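Long-range contacts in nucleoporin NUP170 (Chaetomium thermophilum, PDB 5HAX), which is a scaffold nucleoporin that probably helps build the inner ring of the nuclear pore complex: residues 35-40 with 422-427; 408-413 with 517-522. All coordinates share one frame; numbering follows the deposited sequence.

Contact 1. Residues 35-40 with 422-427; sequences SSDYEM and ALKYFE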
loop_
_atom_site.group_PDB
_atom_site.type_symbol
_atom_site.label_atom_id
_atom_site.label_comp_id
_atom_site.label_asym_id
_atom_site.label_seq_id
_atom_site.Cartn_x
_atom_site.Cartn_y
_atom_site.Cartn_z
ATOM N N SER A 35 -11.277 3.910 20.624
ATOM C CA SER A 35 -10.562 5.161 20.425
ATOM C C SER A 35 -11.390 6.101 19.561
ATOM O O SER A 35 -12.167 5.665 18.707
ATOM C CB SER A 35 -9.197 4.927 19.767
ATOM O OG SER A 35 -8.631 6.147 19.322
ATOM N N SER A 36 -11.210 7.404 19.801
ATOM C CA SER A 36 -11.770 8.456 18.960
ATOM C C SER A 36 -10.727 9.536 18.686
ATOM O O SER A 36 -11.067 10.718 18.551
ATOM C CB SER A 36 -13.016 9.077 19.604
ATOM O OG SER A 36 -12.701 9.712 20.831
ATOM N N ASP A 37 -9.458 9.144 18.597
ATOM C CA ASP A 37 -8.358 10.090 18.455
ATOM C C ASP A 37 -8.221 10.526 16.999
ATOM O O ASP A 37 -7.918 9.708 16.125
ATOM C CB ASP A 37 -7.057 9.456 18.944
ATOM C CG ASP A 37 -7.070 9.174 20.434
ATOM O OD1 ASP A 37 -6.709 10.084 21.210
ATOM O OD2 ASP A 37 -7.435 8.046 20.827
ATOM N N TYR A 38 -8.429 11.817 16.747
ATOM C CA TYR A 38 -8.250 12.398 15.425
ATOM C C TYR A 38 -7.630 13.778 15.559
ATOM O O TYR A 38 -7.909 14.511 16.512
ATOM C CB TYR A 38 -9.574 12.551 14.657
ATOM C CG TYR A 38 -10.302 11.268 14.323
ATOM C CD1 TYR A 38 -10.059 10.598 13.130
ATOM C CD2 TYR A 38 -11.257 10.744 15.184
ATOM C CE1 TYR A 38 -10.731 9.433 12.816
ATOM C CE2 TYR A 38 -11.933 9.578 14.877
ATOM C CZ TYR A 38 -11.668 8.931 13.691
ATOM O OH TYR A 38 -12.343 7.773 13.384
ATOM N N GLU A 39 -6.785 14.124 14.593
ATOM C CA GLU A 39 -6.457 15.515 14.295
ATOM C C GLU A 39 -6.935 15.781 12.874
ATOM O O GLU A 39 -6.398 15.214 11.916
ATOM C CB GLU A 39 -4.965 15.805 14.443
ATOM C CG GLU A 39 -4.653 17.298 14.427
ATOM C CD GLU A 39 -3.168 17.602 14.477
ATOM O OE1 GLU A 39 -2.378 16.693 14.809
ATOM O OE2 GLU A 39 -2.792 18.756 14.180
ATOM N N MET A 40 -7.958 16.621 12.742
ATOM C CA MET A 40 -8.549 16.923 11.447
ATOM C C MET A 40 -7.812 18.078 10.785
ATOM O O MET A 40 -7.394 19.029 11.451
ATOM C CB MET A 40 -10.029 17.272 11.604
ATOM C CG MET A 40 -10.890 16.112 12.081
ATOM S SD MET A 40 -10.931 14.734 10.917
ATOM C CE MET A 40 -11.684 15.507 9.487
ATOM N N ALA A 422 1.015 3.435 26.342
ATOM C CA ALA A 422 0.347 4.678 25.983
ATOM C C ALA A 422 -0.047 4.731 24.512
ATOM O O ALA A 422 -0.541 5.767 24.055
ATOM C CB ALA A 422 1.249 5.870 26.315
ATOM N N LEU A 423 0.149 3.645 23.769
ATOM C CA LEU A 423 -0.136 3.644 22.341
ATOM C C LEU A 423 -1.638 3.674 22.086
ATOM O O LEU A 423 -2.393 2.880 22.656
ATOM C CB LEU A 423 0.478 2.409 21.684
ATOM C CG LEU A 423 1.973 2.475 21.373
ATOM C CD1 LEU A 423 2.494 1.098 20.996
ATOM C CD2 LEU A 423 2.247 3.479 20.263
ATOM N N LYS A 424 -2.064 4.585 21.214
ATOM C CA LYS A 424 -3.443 4.661 20.758
ATOM C C LYS A 424 -3.460 4.835 19.246
ATOM O O LYS A 424 -2.456 5.198 18.628
ATOM C CB LYS A 424 -4.199 5.819 21.422
ATOM C CG LYS A 424 -4.147 5.813 22.941
ATOM C CD LYS A 424 -5.148 6.799 23.524
ATOM C CE LYS A 424 -4.792 7.196 24.946
ATOM N NZ LYS A 424 -4.431 8.639 25.031
ATOM N N TYR A 425 -4.628 4.574 18.655
ATOM C CA TYR A 425 -4.815 4.663 17.205
ATOM C C TYR A 425 -5.012 6.129 16.806
ATOM O O TYR A 425 -6.092 6.566 16.399
ATOM C CB TYR A 425 -5.995 3.797 16.780
ATOM C CG TYR A 425 -6.210 3.664 15.282
ATOM C CD1 TYR A 425 -5.323 4.220 14.366
ATOM C CD2 TYR A 425 -7.315 2.980 14.785
ATOM C CE1 TYR A 425 -5.531 4.096 13.005
ATOM C CE2 TYR A 425 -7.528 2.852 13.427
ATOM C CZ TYR A 425 -6.636 3.412 12.542
ATOM O OH TYR A 425 -6.851 3.285 11.188
ATOM N N PHE A 426 -3.931 6.895 16.923
ATOM C CA PHE A 426 -3.943 8.278 16.470
ATOM C C PHE A 426 -4.097 8.331 14.953
ATOM O O PHE A 426 -3.551 7.494 14.230
ATOM C CB PHE A 426 -2.657 8.992 16.890
ATOM C CG PHE A 426 -2.392 8.953 18.370
ATOM C CD1 PHE A 426 -3.151 9.710 19.246
ATOM C CD2 PHE A 426 -1.372 8.168 18.884
ATOM C CE1 PHE A 426 -2.905 9.677 20.607
ATOM C CE2 PHE A 426 -1.121 8.133 20.244
ATOM C CZ PHE A 426 -1.888 8.887 21.104
ATOM N N GLU A 427 -4.845 9.324 14.470
ATOM C CA GLU A 427 -5.109 9.465 13.043
ATOM C C GLU A 427 -5.054 10.926 12.624
ATOM O O GLU A 427 -5.357 11.830 13.407
ATOM C CB GLU A 427 -6.485 8.891 12.656
ATOM C CG GLU A 427 -6.536 7.374 12.539
ATOM C CD GLU A 427 -7.848 6.880 11.957
ATOM O OE1 GLU A 427 -7.860 6.461 10.781
ATOM O OE2 GLU A 427 -8.869 6.910 12.675
HETATM O O HOH W 1 -6.796 9.879 23.848
#
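Glu427 runs next to Tyr38 in the same direction, its carboxylate turned 38° from the ring, and this pair forms one half of the contact. Glu427 OE2 comes within 3.1 Å of Tyr38 CE1, while its CB lies alongside CD1 of the same ring. The carboxylate also has stronger partners: OE2 forms salt bridges with Lys348 and Arg318, and OE1 is hydrogen-bonded to Ser407. Lys348 also makes cation-pi contacts with Tyr38 and Tyr425, and the Tyr38 hydroxyl is hydrogen-bonded to Phe349 O.

Asp37 carries the other half. With CG beside its backbone N, the side chain runs alongside the Phe426 ring, Asp37 CB to Phe426 CD1 3.9 Å, the carboxylate plane steeply inclined to the ring. Lys424 lies athwart Asp37, its CD 3.7 Å from Asp37 OD2. That oxygen receives the Ser35 hydroxyl on its anti lone pair, OG to OD2 2.7 Å, whereas OD1 accepts from a water, 2.6 Å away, that in turn accepts from Lys424 NZ. An alanine here would probably loosen the hold of residues 35-37 on 424-426, since it removes the acceptor of the Ser35 hydroxyl, the link through water to Lys424 and the carboxylate lying along Phe426.

Beyond these side chains, Glu39 N donates to Glu427 O at 3.0 Å, almost in line with the C=O bond. This bond belongs to the parallel pairing of strand 39-41, outermost in its sheet, with strand 427-433. Since strand 33-35 belongs to another sheet, residues 35-40 step between sheets, consistent with a crossing between neighbouring blades of a Nup133-like beta-propeller.

Contact 2. Residues 408-413 with 517-522; sequences APDTGR and INQYGR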
loop_
_atom_site.group_PDB
_atom_site.type_symbol
_atom_site.label_atom_id
_atom_site.label_comp_id
_atom_site.label_asym_id
_atom_site.label_seq_id
_atom_site.Cartn_x
_atom_site.Cartn_y
_atom_site.Cartn_z
ATOM N N ALA A 408 -5.524 8.641 7.795
ATOM C CA ALA A 408 -4.351 7.786 7.829
ATOM C C ALA A 408 -3.888 7.677 9.270
ATOM O O ALA A 408 -4.219 8.532 10.099
ATOM C CB ALA A 408 -3.219 8.340 6.956
ATOM N N PRO A 409 -3.127 6.635 9.603
ATOM C CA PRO A 409 -2.506 6.594 10.929
ATOM C C PRO A 409 -1.586 7.790 11.102
ATOM O O PRO A 409 -0.952 8.245 10.148
ATOM C CB PRO A 409 -1.725 5.272 10.925
ATOM C CG PRO A 409 -2.278 4.480 9.793
ATOM C CD PRO A 409 -2.755 5.470 8.783
ATOM N N ASP A 410 -1.531 8.316 12.327
ATOM C CA ASP A 410 -0.580 9.380 12.649
ATOM C C ASP A 410 0.763 8.705 12.912
ATOM O O ASP A 410 1.212 8.550 14.051
ATOM C CB ASP A 410 -1.056 10.210 13.834
ATOM C CG ASP A 410 -0.298 11.521 13.967
ATOM O OD1 ASP A 410 0.841 11.606 13.463
ATOM O OD2 ASP A 410 -0.841 12.470 14.566
ATOM N N THR A 411 1.404 8.285 11.818
ATOM C CA THR A 411 2.645 7.522 11.912
ATOM C C THR A 411 3.685 8.243 12.757
ATOM O O THR A 411 4.402 7.615 13.544
ATOM C CB THR A 411 3.191 7.252 10.510
ATOM O OG1 THR A 411 2.176 6.628 9.715
ATOM C CG2 THR A 411 4.418 6.347 10.565
ATOM N N GLY A 412 3.776 9.566 12.615
ATOM C CA GLY A 412 4.758 10.317 13.381
ATOM C C GLY A 412 4.510 10.252 14.877
ATOM O O GLY A 412 5.445 10.086 15.664
ATOM N N ARG A 413 3.248 10.381 15.290
ATOM C CA ARG A 413 2.931 10.337 16.714
ATOM C C ARG A 413 3.023 8.914 17.253
ATOM O O ARG A 413 3.459 8.704 18.390
ATOM C CB ARG A 413 1.539 10.917 16.955
ATOM C CG ARG A 413 1.249 11.251 18.411
ATOM C CD ARG A 413 -0.124 11.891 18.579
ATOM N NE ARG A 413 -0.355 12.968 17.619
ATOM C CZ ARG A 413 0.064 14.221 17.773
ATOM N NH1 ARG A 413 0.749 14.574 18.854
ATOM N NH2 ARG A 413 -0.199 15.127 16.839
ATOM N N ILE A 517 7.940 19.436 15.416
ATOM C CA ILE A 517 8.670 18.809 16.515
ATOM C C ILE A 517 7.701 18.222 17.531
ATOM O O ILE A 517 7.918 17.123 18.056
ATOM C CB ILE A 517 9.627 19.828 17.165
ATOM C CG1 ILE A 517 10.741 20.202 16.182
ATOM C CG2 ILE A 517 10.224 19.263 18.455
ATOM C CD1 ILE A 517 11.638 21.330 16.657
ATOM N N ASN A 518 6.618 18.941 17.828
ATOM C CA ASN A 518 5.655 18.464 18.813
ATOM C C ASN A 518 4.927 17.205 18.358
ATOM O O ASN A 518 4.462 16.438 19.207
ATOM C CB ASN A 518 4.641 19.562 19.133
ATOM C CG ASN A 518 5.246 20.705 19.928
ATOM O OD1 ASN A 518 6.321 20.571 20.514
ATOM N ND2 ASN A 518 4.552 21.836 19.959
ATOM N N GLN A 519 4.819 16.973 17.050
ATOM C CA GLN A 519 4.151 15.787 16.523
ATOM C C GLN A 519 5.126 14.667 16.183
ATOM O O GLN A 519 4.912 13.519 16.582
ATOM C CB GLN A 519 3.335 16.147 15.276
ATOM C CG GLN A 519 2.590 14.957 14.674
ATOM C CD GLN A 519 1.826 15.314 13.417
ATOM O OE1 GLN A 519 1.721 16.483 13.050
ATOM N NE2 GLN A 519 1.290 14.301 12.744
ATOM N N TYR A 520 6.196 14.981 15.449
ATOM C CA TYR A 520 7.108 13.977 14.917
ATOM C C TYR A 520 8.381 13.810 15.735
ATOM O O TYR A 520 9.107 12.832 15.525
ATOM C CB TYR A 520 7.493 14.336 13.475
ATOM C CG TYR A 520 6.370 14.186 12.473
ATOM C CD1 TYR A 520 6.234 13.024 11.726
ATOM C CD2 TYR A 520 5.449 15.206 12.270
ATOM C CE1 TYR A 520 5.211 12.878 10.807
ATOM C CE2 TYR A 520 4.422 15.068 11.352
ATOM C CZ TYR A 520 4.309 13.901 10.625
ATOM O OH TYR A 520 3.294 13.756 9.710
ATOM N N GLY A 521 8.669 14.725 16.653
ATOM C CA GLY A 521 9.948 14.742 17.330
ATOM C C GLY A 521 11.000 15.501 16.538
ATOM O O GLY A 521 10.865 15.752 15.340
ATOM N N ARG A 522 12.078 15.868 17.234
ATOM C CA ARG A 522 13.080 16.740 16.626
ATOM C C ARG A 522 13.858 16.022 15.529
ATOM O O ARG A 522 14.119 16.603 14.470
ATOM C CB ARG A 522 14.030 17.276 17.698
ATOM C CG ARG A 522 14.930 18.411 17.212
ATOM C CD ARG A 522 15.729 19.039 18.350
ATOM N NE ARG A 522 14.870 19.590 19.397
ATOM C CZ ARG A 522 14.387 20.830 19.409
ATOM N NH1 ARG A 522 13.614 21.228 20.411
ATOM N NH2 ARG A 522 14.672 21.675 18.426
HETATM O O HOH W 2 1.993 11.532 11.037
HETATM O O HOH W 3 7.932 10.536 14.535
#
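Gln519 reaches out from the end of helix 506-520 in a fully extended chain, CG anti to the backbone N, and donates through NE2 to Asp410 OD1 at 2.8 Å. The acceptor lies close to the amide plane; the amide stands almost perpendicular to the carboxylate (85°), and NE2 meets OD1 from somewhat above the carboxylate plane. Arg413 lies athwart the same glutamine, with the guanidinium and amide planes nearly parallel: CG of Gln519 sits over a face of the guanidinium, 3.5 Å from Arg413 NH2.

Next to this pair, Tyr520 lays CD1 3.5 Å from Gly412 CA. A side chain at Gly412 would point into the ring and collide with CD1, so glycine lets helix 411-416 come this close. One water joins Asp410 OD1, Gly412 N and Tyr520 OH; another donates to both Gly412 O and Tyr520 O.

Farther out, Asp410 is itself held in place. As N-cap of helix 411-416 it accepts from Arg413 N on OD1, 3.3 Å, and its OD2 forms a salt bridge with Arg413 NE, 3.1 Å, made possible by the bend of the arginine at chi3. Gln428 donates to OD2 as well. With two protein donors and a water on OD1, an arginine on OD2 and a helix start beside it, this buried carboxylate is probably kept ionised and tightly fixed in orientation.

Contacts 1 and 2 have centres 11 Å apart and meet on one mixed sheet, where strand 427-433 lies between strands 39-41 and 403-409. Phe426 O and Asp410 N, 2.9 Å apart, make a probable hydrogen bond between them. The Phe426 ring packs on Arg413, with Phe426 CG 3.7 Å from Arg413 CD. Gln428 serves both, its NE2 bonding Glu39 OE1 and Asp410 OD2; a long, weak ion pair joins Glu39 OE1 to Arg413 NH2. Contact 1 adds strand 39-41 at the edge of this sheet, and contact 2 joins the same sheet to helix 506-520. The phosphate about 4 Å from the Lys424 side chain probably comes from the crystallisation liquor.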